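Local coordinates for protein ferredoxin (Trichomonas vaginalis, PDB 1L5P) that carries electrons through a single [2Fe-2S] cluster, linking pyruvate:ferredoxin oxidoreductase to hydrogenase in the hydrogenosome, at residues A5-L14 / V25-S33; F16-L26 / A77-D87. All coordinates share one frame; numbering follows the deposited sequence.

Contact 1 of 2, residues A5-L14 / V25-S33; sequences AVKGGVKKQL and VLTEAGLMS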
loop_
_atom_site.group_PDB
_atom_site.type_symbol
_atom_site.label_atom_id
_atom_site.label_comp_id
_atom_site.label_asym_id
_atom_site.label_seq_id
_atom_site.Cartn_x
_atom_site.Cartn_y
_atom_site.Cartn_z
ATOM N N ALA A 5 -9.190 2.161 1.499
ATOM C CA ALA A 5 -8.698 0.797 1.668
ATOM C C ALA A 5 -9.936 -0.081 1.590
ATOM O O ALA A 5 -10.972 0.281 2.135
ATOM C CB ALA A 5 -8.017 0.636 3.028
ATOM N N VAL A 6 -9.839 -1.219 0.912
ATOM C CA VAL A 6 -10.975 -2.116 0.766
ATOM C C VAL A 6 -10.640 -3.507 1.262
ATOM O O VAL A 6 -9.925 -4.245 0.600
ATOM C CB VAL A 6 -11.395 -2.240 -0.696
ATOM C CG1 VAL A 6 -12.591 -3.159 -0.816
ATOM C CG2 VAL A 6 -11.698 -0.867 -1.259
ATOM N N LYS A 7 -11.173 -3.865 2.424
ATOM C CA LYS A 7 -10.933 -5.176 3.019
ATOM C C LYS A 7 -12.256 -5.906 3.154
ATOM O O LYS A 7 -13.225 -5.346 3.658
ATOM C CB LYS A 7 -10.304 -5.017 4.406
ATOM C CG LYS A 7 -8.956 -5.693 4.572
ATOM C CD LYS A 7 -8.449 -5.559 6.004
ATOM C CE LYS A 7 -7.589 -6.754 6.404
ATOM N NZ LYS A 7 -7.906 -7.233 7.781
ATOM N N GLY A 8 -12.296 -7.154 2.707
ATOM C CA GLY A 8 -13.522 -7.924 2.803
ATOM C C GLY A 8 -14.750 -7.198 2.277
ATOM O O GLY A 8 -15.768 -7.087 2.970
ATOM N N GLY A 9 -14.654 -6.694 1.051
ATOM C CA GLY A 9 -15.776 -5.998 0.457
ATOM C C GLY A 9 -16.207 -4.724 1.159
ATOM O O GLY A 9 -17.142 -4.063 0.708
ATOM N N VAL A 10 -15.551 -4.361 2.256
ATOM C CA VAL A 10 -15.940 -3.137 2.929
ATOM C C VAL A 10 -14.917 -2.034 2.694
ATOM O O VAL A 10 -13.710 -2.218 2.871
ATOM C CB VAL A 10 -16.190 -3.370 4.440
ATOM C CG1 VAL A 10 -16.906 -4.690 4.634
ATOM C CG2 VAL A 10 -14.897 -3.364 5.210
ATOM N N LYS A 11 -15.425 -0.890 2.254
ATOM C CA LYS A 11 -14.616 0.285 1.965
ATOM C C LYS A 11 -14.353 1.053 3.250
ATOM O O LYS A 11 -15.253 1.211 4.064
ATOM C CB LYS A 11 -15.371 1.198 1.003
ATOM C CG LYS A 11 -14.556 1.746 -0.130
ATOM C CD LYS A 11 -15.339 1.686 -1.429
ATOM C CE LYS A 11 -15.665 0.248 -1.804
ATOM N NZ LYS A 11 -16.268 0.131 -3.167
ATOM N N LYS A 12 -13.128 1.537 3.426
ATOM C CA LYS A 12 -12.764 2.312 4.610
ATOM C C LYS A 12 -11.845 3.451 4.199
ATOM O O LYS A 12 -10.731 3.216 3.738
ATOM C CB LYS A 12 -12.038 1.437 5.633
ATOM C CG LYS A 12 -12.762 0.157 5.998
ATOM C CD LYS A 12 -12.498 -0.222 7.441
ATOM C CE LYS A 12 -13.713 -0.905 8.044
ATOM N NZ LYS A 12 -13.902 -2.280 7.503
ATOM N N GLN A 13 -12.305 4.685 4.363
ATOM C CA GLN A 13 -11.490 5.831 4.000
ATOM C C GLN A 13 -10.509 6.159 5.114
ATOM O O GLN A 13 -10.877 6.237 6.288
ATOM C CB GLN A 13 -12.368 7.046 3.703
ATOM C CG GLN A 13 -11.605 8.364 3.688
ATOM C CD GLN A 13 -12.308 9.428 2.874
ATOM O OE1 GLN A 13 -13.211 9.125 2.094
ATOM N NE2 GLN A 13 -11.899 10.682 3.049
ATOM N N LEU A 14 -9.251 6.339 4.732
ATOM C CA LEU A 14 -8.197 6.653 5.683
ATOM C C LEU A 14 -7.500 7.936 5.263
ATOM O O LEU A 14 -7.336 8.197 4.068
ATOM C CB LEU A 14 -7.174 5.508 5.746
ATOM C CG LEU A 14 -7.666 4.076 5.493
ATOM C CD1 LEU A 14 -6.533 3.083 5.716
ATOM C CD2 LEU A 14 -8.821 3.753 6.425
ATOM N N VAL A 25 0.196 3.827 7.120
ATOM C CA VAL A 25 -1.213 4.166 7.160
ATOM C C VAL A 25 -2.085 2.930 7.372
ATOM O O VAL A 25 -2.956 2.916 8.240
ATOM C CB VAL A 25 -1.610 4.865 5.846
ATOM C CG1 VAL A 25 -3.125 4.941 5.715
ATOM C CG2 VAL A 25 -0.976 6.248 5.801
ATOM N N LEU A 26 -1.838 1.893 6.581
ATOM C CA LEU A 26 -2.610 0.659 6.669
ATOM C C LEU A 26 -2.428 -0.090 7.978
ATOM O O LEU A 26 -3.405 -0.485 8.617
ATOM C CB LEU A 26 -2.249 -0.277 5.516
ATOM C CG LEU A 26 -2.734 0.131 4.124
ATOM C CD1 LEU A 26 -2.488 -1.018 3.149
ATOM C CD2 LEU A 26 -4.215 0.492 4.181
ATOM N N THR A 27 -1.176 -0.295 8.373
ATOM C CA THR A 27 -0.895 -1.023 9.604
ATOM C C THR A 27 -1.330 -0.277 10.858
ATOM O O THR A 27 -1.807 -0.900 11.804
ATOM C CB THR A 27 0.607 -1.381 9.736
ATOM O OG1 THR A 27 1.395 -0.191 9.607
ATOM C CG2 THR A 27 1.014 -2.382 8.675
ATOM N N GLU A 28 -1.174 1.043 10.872
ATOM C CA GLU A 28 -1.563 1.826 12.039
ATOM C C GLU A 28 -3.083 1.949 12.173
ATOM O O GLU A 28 -3.581 2.519 13.144
ATOM C CB GLU A 28 -0.927 3.211 11.983
ATOM C CG GLU A 28 0.333 3.321 12.810
ATOM C CD GLU A 28 1.201 4.503 12.405
ATOM O OE1 GLU A 28 2.443 4.379 12.475
ATOM O OE2 GLU A 28 0.647 5.560 12.020
ATOM N N ALA A 29 -3.815 1.401 11.205
ATOM C CA ALA A 29 -5.277 1.438 11.218
ATOM C C ALA A 29 -5.864 0.036 11.413
ATOM O O ALA A 29 -7.077 -0.156 11.366
ATOM C CB ALA A 29 -5.798 2.046 9.922
ATOM N N GLY A 30 -4.993 -0.944 11.618
ATOM C CA GLY A 30 -5.448 -2.303 11.840
ATOM C C GLY A 30 -5.889 -3.055 10.601
ATOM O O GLY A 30 -6.347 -4.197 10.700
ATOM N N LEU A 31 -5.746 -2.429 9.434
ATOM C CA LEU A 31 -6.136 -3.054 8.169
ATOM C C LEU A 31 -5.057 -4.016 7.669
ATOM O O LEU A 31 -5.336 -4.965 6.935
ATOM C CB LEU A 31 -6.403 -1.967 7.125
ATOM C CG LEU A 31 -7.611 -1.094 7.467
ATOM C CD1 LEU A 31 -7.790 -0.004 6.425
ATOM C CD2 LEU A 31 -8.848 -1.973 7.550
ATOM N N MET A 32 -3.821 -3.767 8.086
ATOM C CA MET A 32 -2.686 -4.599 7.690
ATOM C C MET A 32 -1.761 -4.798 8.899
ATOM O O MET A 32 -1.450 -3.841 9.623
ATOM C CB MET A 32 -1.935 -3.924 6.522
ATOM C CG MET A 32 -0.803 -4.750 5.908
ATOM S SD MET A 32 0.118 -3.900 4.582
ATOM C CE MET A 32 -0.839 -4.443 3.192
ATOM N N SER A 33 -1.337 -6.042 9.119
ATOM C CA SER A 33 -0.455 -6.371 10.242
ATOM C C SER A 33 1.016 -6.177 9.894
ATOM O O SER A 33 1.433 -6.473 8.780
ATOM C CB SER A 33 -0.686 -7.819 10.692
ATOM O OG SER A 33 0.350 -8.672 10.247
#

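Contact 2 of 2, residues F16-L26 / A77-D87; sequences FEDDQTLFTVL and ACAITLSGEND. With FES (Fe2/s2 (inorganic) cluster), chain D.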
loop_
_atom_site.group_PDB
_atom_site.type_symbol
_atom_site.label_atom_id
_atom_site.label_comp_id
_atom_site.label_asym_id
_atom_site.label_seq_id
_atom_site.Cartn_x
_atom_site.Cartn_y
_atom_site.Cartn_z
ATOM N N PHE A 16 -4.134 10.396 5.255
ATOM C CA PHE A 16 -2.700 10.193 5.301
ATOM C C PHE A 16 -2.004 11.531 5.336
ATOM O O PHE A 16 -2.552 12.549 4.898
ATOM C CB PHE A 16 -2.212 9.388 4.091
ATOM C CG PHE A 16 -2.316 10.126 2.791
ATOM C CD1 PHE A 16 -1.482 11.209 2.517
ATOM C CD2 PHE A 16 -3.265 9.756 1.846
ATOM C CE1 PHE A 16 -1.597 11.918 1.323
ATOM C CE2 PHE A 16 -3.390 10.458 0.643
ATOM C CZ PHE A 16 -2.556 11.540 0.382
ATOM N N GLU A 17 -0.789 11.514 5.864
ATOM C CA GLU A 17 0.027 12.707 5.964
ATOM C C GLU A 17 1.161 12.568 4.956
ATOM O O GLU A 17 1.752 11.495 4.828
ATOM C CB GLU A 17 0.588 12.816 7.376
ATOM C CG GLU A 17 -0.056 13.889 8.207
ATOM C CD GLU A 17 0.894 15.037 8.485
ATOM O OE1 GLU A 17 1.956 14.798 9.107
ATOM O OE2 GLU A 17 0.580 16.179 8.079
ATOM N N ASP A 18 1.447 13.643 4.231
ATOM C CA ASP A 18 2.521 13.653 3.242
ATOM C C ASP A 18 3.734 12.878 3.731
ATOM O O ASP A 18 4.125 13.014 4.887
ATOM C CB ASP A 18 2.970 15.090 2.972
ATOM C CG ASP A 18 2.254 15.724 1.801
ATOM O OD1 ASP A 18 1.722 14.980 0.947
ATOM O OD2 ASP A 18 2.226 16.972 1.735
ATOM N N ASP A 19 4.320 12.083 2.840
ATOM C CA ASP A 19 5.521 11.300 3.124
ATOM C C ASP A 19 5.328 10.073 3.995
ATOM O O ASP A 19 6.287 9.463 4.448
ATOM C CB ASP A 19 6.592 12.217 3.706
ATOM C CG ASP A 19 6.806 13.459 2.848
ATOM O OD1 ASP A 19 6.585 13.378 1.617
ATOM O OD2 ASP A 19 7.185 14.517 3.396
ATOM N N GLN A 20 4.073 9.708 4.211
ATOM C CA GLN A 20 3.738 8.533 4.999
ATOM C C GLN A 20 3.606 7.398 3.992
ATOM O O GLN A 20 3.160 7.621 2.873
ATOM C CB GLN A 20 2.393 8.734 5.704
ATOM C CG GLN A 20 2.484 9.132 7.163
ATOM C CD GLN A 20 1.237 8.762 7.945
ATOM O OE1 GLN A 20 0.114 9.040 7.516
ATOM N NE2 GLN A 20 1.429 8.133 9.102
ATOM N N THR A 21 3.997 6.187 4.367
ATOM C CA THR A 21 3.856 5.080 3.437
ATOM C C THR A 21 2.494 4.455 3.647
ATOM O O THR A 21 1.921 4.551 4.729
ATOM C CB THR A 21 4.907 3.989 3.650
ATOM O OG1 THR A 21 4.656 3.326 4.893
ATOM C CG2 THR A 21 6.298 4.585 3.652
ATOM N N LEU A 22 1.985 3.816 2.604
ATOM C CA LEU A 22 0.703 3.160 2.670
ATOM C C LEU A 22 0.738 2.129 3.790
ATOM O O LEU A 22 -0.274 1.884 4.462
ATOM C CB LEU A 22 0.413 2.469 1.347
ATOM C CG LEU A 22 -0.977 1.854 1.263
ATOM C CD1 LEU A 22 -2.023 2.957 1.324
ATOM C CD2 LEU A 22 -1.090 1.057 -0.011
ATOM N N PHE A 23 1.911 1.528 3.973
ATOM C CA PHE A 23 2.138 0.507 4.997
ATOM C C PHE A 23 1.868 1.096 6.370
ATOM O O PHE A 23 1.147 0.518 7.178
ATOM C CB PHE A 23 3.594 0.006 4.934
ATOM C CG PHE A 23 3.941 -1.008 5.992
ATOM C CD1 PHE A 23 3.575 -2.345 5.846
ATOM C CD2 PHE A 23 4.649 -0.628 7.128
ATOM C CE1 PHE A 23 3.918 -3.294 6.827
ATOM C CE2 PHE A 23 4.994 -1.564 8.109
ATOM C CZ PHE A 23 4.628 -2.901 7.957
ATOM N N THR A 24 2.467 2.251 6.629
ATOM C CA THR A 24 2.286 2.924 7.897
ATOM C C THR A 24 0.812 3.200 8.113
ATOM O O THR A 24 0.253 2.855 9.145
ATOM C CB THR A 24 3.031 4.246 7.910
ATOM O OG1 THR A 24 4.420 3.997 7.685
ATOM C CG2 THR A 24 2.847 4.949 9.250
ATOM N N VAL A 25 0.196 3.827 7.120
ATOM C CA VAL A 25 -1.213 4.166 7.160
ATOM C C VAL A 25 -2.085 2.930 7.372
ATOM O O VAL A 25 -2.956 2.916 8.240
ATOM C CB VAL A 25 -1.610 4.865 5.846
ATOM C CG1 VAL A 25 -3.125 4.941 5.715
ATOM C CG2 VAL A 25 -0.976 6.248 5.801
ATOM N N LEU A 26 -1.838 1.893 6.581
ATOM C CA LEU A 26 -2.610 0.659 6.669
ATOM C C LEU A 26 -2.428 -0.090 7.978
ATOM O O LEU A 26 -3.405 -0.485 8.617
ATOM C CB LEU A 26 -2.249 -0.277 5.516
ATOM C CG LEU A 26 -2.734 0.131 4.124
ATOM C CD1 LEU A 26 -2.488 -1.018 3.149
ATOM C CD2 LEU A 26 -4.215 0.492 4.181
ATOM N N ALA A 77 2.869 -2.172 -0.015
ATOM C CA ALA A 77 2.378 -0.994 0.677
ATOM C C ALA A 77 3.501 -0.104 1.190
ATOM O O ALA A 77 3.391 1.115 1.134
ATOM C CB ALA A 77 1.472 -1.412 1.823
ATOM N N CYS A 78 4.587 -0.691 1.686
ATOM C CA CYS A 78 5.677 0.132 2.205
ATOM C C CYS A 78 6.550 0.773 1.114
ATOM O O CYS A 78 7.384 1.642 1.402
ATOM C CB CYS A 78 6.551 -0.669 3.175
ATOM S SG CYS A 78 7.413 -2.060 2.442
ATOM N N ALA A 79 6.348 0.361 -0.136
ATOM C CA ALA A 79 7.102 0.911 -1.257
ATOM C C ALA A 79 6.412 2.170 -1.782
ATOM O O ALA A 79 6.973 2.913 -2.588
ATOM C CB ALA A 79 7.197 -0.118 -2.360
ATOM N N ILE A 80 5.187 2.405 -1.317
ATOM C CA ILE A 80 4.404 3.555 -1.746
ATOM C C ILE A 80 4.423 4.674 -0.719
ATOM O O ILE A 80 3.874 4.537 0.372
ATOM C CB ILE A 80 2.958 3.135 -2.011
ATOM C CG1 ILE A 80 2.928 2.124 -3.153
ATOM C CG2 ILE A 80 2.114 4.344 -2.354
ATOM C CD1 ILE A 80 1.650 1.369 -3.268
ATOM N N THR A 81 5.072 5.777 -1.073
ATOM C CA THR A 81 5.166 6.947 -0.203
ATOM C C THR A 81 4.029 7.880 -0.602
ATOM O O THR A 81 4.033 8.422 -1.707
ATOM C CB THR A 81 6.504 7.690 -0.407
ATOM O OG1 THR A 81 7.590 6.768 -0.265
ATOM C CG2 THR A 81 6.655 8.808 0.611
ATOM N N LEU A 82 3.064 8.072 0.294
ATOM C CA LEU A 82 1.911 8.914 0.003
ATOM C C LEU A 82 2.154 10.419 0.012
ATOM O O LEU A 82 2.849 10.957 0.879
ATOM C CB LEU A 82 0.774 8.577 0.959
ATOM C CG LEU A 82 0.306 7.127 0.841
ATOM C CD1 LEU A 82 -0.578 6.800 2.017
ATOM C CD2 LEU A 82 -0.439 6.912 -0.462
ATOM N N SER A 83 1.561 11.084 -0.978
ATOM C CA SER A 83 1.656 12.528 -1.139
ATOM C C SER A 83 0.346 13.019 -1.752
ATOM O O SER A 83 -0.531 12.216 -2.097
ATOM C CB SER A 83 2.818 12.884 -2.060
ATOM O OG SER A 83 2.853 12.008 -3.179
ATOM N N GLY A 84 0.214 14.333 -1.891
ATOM C CA GLY A 84 -1.004 14.891 -2.449
ATOM C C GLY A 84 -1.477 14.224 -3.732
ATOM O O GLY A 84 -2.677 14.057 -3.949
ATOM N N GLU A 85 -0.534 13.833 -4.583
ATOM C CA GLU A 85 -0.875 13.197 -5.852
ATOM C C GLU A 85 -1.617 11.866 -5.689
ATOM O O GLU A 85 -2.264 11.390 -6.623
ATOM C CB GLU A 85 0.395 12.985 -6.684
ATOM C CG GLU A 85 1.503 12.255 -5.942
ATOM C CD GLU A 85 2.314 11.341 -6.846
ATOM O OE1 GLU A 85 3.396 11.773 -7.299
ATOM O OE2 GLU A 85 1.878 10.194 -7.101
ATOM N N ASN A 86 -1.532 11.272 -4.504
ATOM C CA ASN A 86 -2.190 9.995 -4.252
ATOM C C ASN A 86 -3.578 10.150 -3.627
ATOM O O ASN A 86 -4.274 9.165 -3.379
ATOM C CB ASN A 86 -1.308 9.134 -3.343
ATOM C CG ASN A 86 0.108 8.983 -3.873
ATOM O OD1 ASN A 86 1.076 9.374 -3.216
ATOM N ND2 ASN A 86 0.233 8.415 -5.067
ATOM N N ASP A 87 -3.981 11.387 -3.370
ATOM C CA ASP A 87 -5.289 11.642 -2.774
ATOM C C ASP A 87 -6.429 11.068 -3.619
ATOM O O ASP A 87 -6.644 11.472 -4.761
ATOM C CB ASP A 87 -5.494 13.150 -2.573
ATOM C CG ASP A 87 -6.715 13.467 -1.729
ATOM O OD1 ASP A 87 -7.016 14.667 -1.553
ATOM O OD2 ASP A 87 -7.377 12.524 -1.242
HETATM FE FE1 FES D . 8.461 -5.887 4.350
HETATM FE FE2 FES D . 6.866 -4.126 3.019
HETATM S S1 FES D . 8.354 -5.539 2.130
HETATM S S2 FES D . 6.957 -4.465 5.251
#

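Contact 1 of 2, residues A5-L14 / V25-S33
Leu31 and Leu14 meet tip to tip where the N-terminal beta hairpin of the [2Fe-2S] ferredoxin fold packs against the end of helix 22-27, a worked example of hairpin-to-helix packing. Their CD1 methyls come to 3.4 Å, closer than methyl groups normally approach, and Leu31 CD1 is pressed just as closely from the neighbouring strand by Ala5 CB at 3.5 Å. Leu26 meets Leu14 at about a right angle, with Leu26 CD2 3.8 Å from Leu14 CD1. Val25 adds its CG1, which can touch the same Leu14 methyl because it stands anti to the backbone N (chi1 167°). That methyl thus has four apolar neighbours in 25-33, Ala29 CB being the most distant. The helix ends in a Schellman motif at Gly30, whose positive phi turns the chain back and delivers Leu31 to the hairpin; Leu26 O accepts Ala29 N and Leu31 N from opposite faces of its carbonyl plane. On the solvent side two lysine chains lie along Leu31. Lys7 runs alongside it, pointing the other way, while Lys12 comes in at a slant, and Leu31 CD2 lies 3.9 Å from Lys7 CD and 4.0 Å from Lys12 CD.

Contact 2 of 2, residues F16-L26 / A77-D87
Leu82 lies between the Phe16 ring and the first turn of helix 22-27, and this is the densely packed part of the contact. Its CB sits over one face of the ring in a CH-pi contact, 4.0 Å from the centroid and displaced toward the rim, while Leu82 CD1 touches Phe16 CB, Leu22 CD1 and Val25 CG2, the Val25 and Leu82 side chains lying roughly perpendicular. With CG between the backbone N and the carbonyl carbon (chi1 69°), the Phe16 ring is carried over the Leu82 chain, and chi2 (70°) sets its tilt. Next along the core, Leu22 CD2 and Leu26 CD1 approach Ala77 CB, and Ile3 and Phe91 of the main sheet adjoin Leu22.

Backbone bonds stitch the same surfaces together. Leu82 is gripped at both ends, its N giving to Gln20 O at 2.6 Å and its O receiving Asp19 N at 2.7 Å. Leu22 N, in the first turn of the helix, reaches Ile80 O at 3.0 Å, and a weak bond joins Phe23 N to Ala77 O.

The outer side is looser. Thr81 CG2 merely rests against Asp19 CA, and the Asp18 carboxylate lies beside Ser83 and Gly84. Buried behind this turn, Asn86 takes Ser83 N on a lone pair of OD1 and Ser83 OG from above the carbonyl plane, and its ND2 bonds to Lys55 O.

At the other end, Phe23 CB packs 3.5 Å from Cys78 CB, and the Phe23 ring turns one face to cluster sulfide S2, with CE1 3.6 Å away. Cys78 SG binds FE2 at 2.2 Å, and Cys47 SG beside it also binds iron of the cluster. The non-hydrogen-bonded antiparallel pair Thr21-Thr81 and the helix start thus adjoin the 3-10 turn carrying Cys78, the last of the four cysteine ligands of the [2Fe-2S] ferredoxin site.

How the contacts relate
From the N terminus, the chain runs through the hairpin of strands 2-7 and 10-15, then strand 20-21 and helix 22-27. Contact 1 closes a short loop, only 10 residues separating its segments, and brings the helix end back onto the hairpin. Contact 2 closes a much longer one: the 50 residues between its segments include helix 61-67 and main-sheet strands 48-53 and 74-76. The segments alternate along the chain, so the two closures cross, sharing Val25 and Leu26 on helix 22-27. That helix is therefore tied to the hairpin through residues 5-14 and to segment 77-87, which supplies the fourth cysteine ligand, with Met32 SD touching both Ala77 and Phe23 where the contacts meet.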